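Side-chain contact in LP04448p (Drosophila melanogaster, PDB 4QMH), which probably binds tubulin through an array of TOG domains, of which this is the fourth, and so drives microtubule polymerization: residues Y184-I187 and D193-K196. Residues are numbered along the deposited sequence; the frame is centred on the assembly and turned at random.
Sequences YAHI and DVRK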
loop_
_atom_site.group_PDB
_atom_site.type_symbol
_atom_site.label_atom_id
_atom_site.label_comp_id
_atom_site.label_asym_id
_atom_site.label_seq_id
_atom_site.Cartn_x
_atom_site.Cartn_y
_atom_site.Cartn_z
ATOM N N TYR A 184 -11.611 13.133 8.061
ATOM C CA TYR A 184 -12.231 14.320 8.653
ATOM C C TYR A 184 -11.198 15.329 9.160
ATOM O O TYR A 184 -11.435 16.540 9.151
ATOM C CB TYR A 184 -13.213 13.929 9.762
ATOM C CG TYR A 184 -14.470 13.255 9.245
ATOM C CD1 TYR A 184 -14.718 13.158 7.879
ATOM C CD2 TYR A 184 -15.422 12.742 10.123
ATOM C CE1 TYR A 184 -15.868 12.551 7.400
ATOM C CE2 TYR A 184 -16.582 12.132 9.650
ATOM C CZ TYR A 184 -16.791 12.044 8.287
ATOM O OH TYR A 184 -17.931 11.440 7.802
ATOM N N ALA A 185 -10.043 14.840 9.587
ATOM C CA ALA A 185 -8.964 15.745 9.969
ATOM C C ALA A 185 -8.283 16.344 8.741
ATOM O O ALA A 185 -8.007 17.545 8.698
ATOM C CB ALA A 185 -7.953 15.027 10.819
ATOM N N HIS A 186 -8.009 15.504 7.747
ATOM C CA HIS A 186 -7.182 15.922 6.615
ATOM C C HIS A 186 -7.903 16.805 5.599
ATOM O O HIS A 186 -7.256 17.535 4.854
ATOM C CB HIS A 186 -6.511 14.710 5.952
ATOM C CG HIS A 186 -5.613 13.952 6.875
ATOM N ND1 HIS A 186 -5.107 12.703 6.576
ATOM C CD2 HIS A 186 -5.139 14.262 8.105
ATOM C CE1 HIS A 186 -4.365 12.280 7.579
ATOM N NE2 HIS A 186 -4.372 13.207 8.525
ATOM N N ILE A 187 -9.232 16.739 5.575
ATOM C CA ILE A 187 -10.033 17.688 4.824
ATOM C C ILE A 187 -9.674 19.101 5.253
ATOM O O ILE A 187 -9.807 20.043 4.478
ATOM C CB ILE A 187 -11.532 17.454 5.081
ATOM C CG1 ILE A 187 -12.041 16.324 4.194
ATOM C CG2 ILE A 187 -12.333 18.724 4.835
ATOM C CD1 ILE A 187 -13.424 15.880 4.577
ATOM N N ASP A 193 -1.884 20.490 -0.254
ATOM C CA ASP A 193 -1.920 19.308 -1.109
ATOM C C ASP A 193 -2.730 18.202 -0.434
ATOM O O ASP A 193 -3.528 17.522 -1.074
ATOM C CB ASP A 193 -0.508 18.781 -1.381
ATOM C CG ASP A 193 0.348 19.748 -2.188
ATOM O OD1 ASP A 193 -0.217 20.660 -2.827
ATOM O OD2 ASP A 193 1.593 19.567 -2.206
ATOM N N VAL A 194 -2.482 18.018 0.858
ATOM C CA VAL A 194 -3.245 17.070 1.671
ATOM C C VAL A 194 -4.741 17.396 1.658
ATOM O O VAL A 194 -5.574 16.519 1.431
ATOM C CB VAL A 194 -2.711 17.011 3.115
ATOM C CG1 VAL A 194 -3.622 16.141 3.993
ATOM C CG2 VAL A 194 -1.295 16.462 3.118
ATOM N N ARG A 195 -5.072 18.663 1.889
ATOM C CA ARG A 195 -6.461 19.114 1.847
ATOM C C ARG A 195 -7.100 18.793 0.509
ATOM O O ARG A 195 -8.195 18.235 0.456
ATOM C CB ARG A 195 -6.563 20.625 2.093
ATOM C CG ARG A 195 -6.392 21.061 3.534
ATOM C CD ARG A 195 -6.993 22.461 3.787
ATOM N NE ARG A 195 -6.497 23.487 2.867
ATOM C CZ ARG A 195 -5.333 24.122 2.990
ATOM N NH1 ARG A 195 -4.511 23.833 3.987
ATOM N NH2 ARG A 195 -4.982 25.047 2.102
ATOM N N LYS A 196 -6.424 19.158 -0.574
ATOM C CA LYS A 196 -6.972 18.936 -1.907
ATOM C C LYS A 196 -7.256 17.457 -2.140
ATOM O O LYS A 196 -8.342 17.078 -2.578
ATOM C CB LYS A 196 -6.021 19.475 -2.985
ATOM C CG LYS A 196 -6.444 19.133 -4.402
ATOM C CD LYS A 196 -5.512 19.803 -5.411
ATOM C CE LYS A 196 -5.946 19.525 -6.842
ATOM N NZ LYS A 196 -5.773 18.092 -7.196
#
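At the turn of a helical hairpin, His186 of helix 173-186 and the following Ile187 meet Val194 and Arg195 of helix 192-209. The CA atoms of Ile187 and Arg195 are 4.9 Å apart, and across this close approach the CA-H of Arg195 points at the carbonyl O of His186, CA to O 3.5 Å with 154° at the hydrogen. Beside it, CG and CD of Arg195 lie 3.7 and 3.8 Å from Ile187 O. The arginine chain then bends at chi3 (-53°) and leads its guanidinium away, where NH1 bonds to the carbonyl of Asp189 in the connecting loop. Such antiparallel helix pairs are the repeating element of the TOG domain, a HEAT-like solenoid. The buried Val194 directs CG1, anti to its backbone N (chi1 173°), at the histidine: it sits 3.8 Å from His186 CB and reaches the imidazole obliquely, 4.1 Å from CG. The ring itself is anchored on helix 149-162, where ND1 accepts the hydrogen bond of Trp156 NE1-H and the two ring planes are nearly perpendicular. Val194 also packs against Lys152 and Thr153 of that helix, while the CB of Ile187 points away from 193-196 and its side chain packs on Val202 and Ala232.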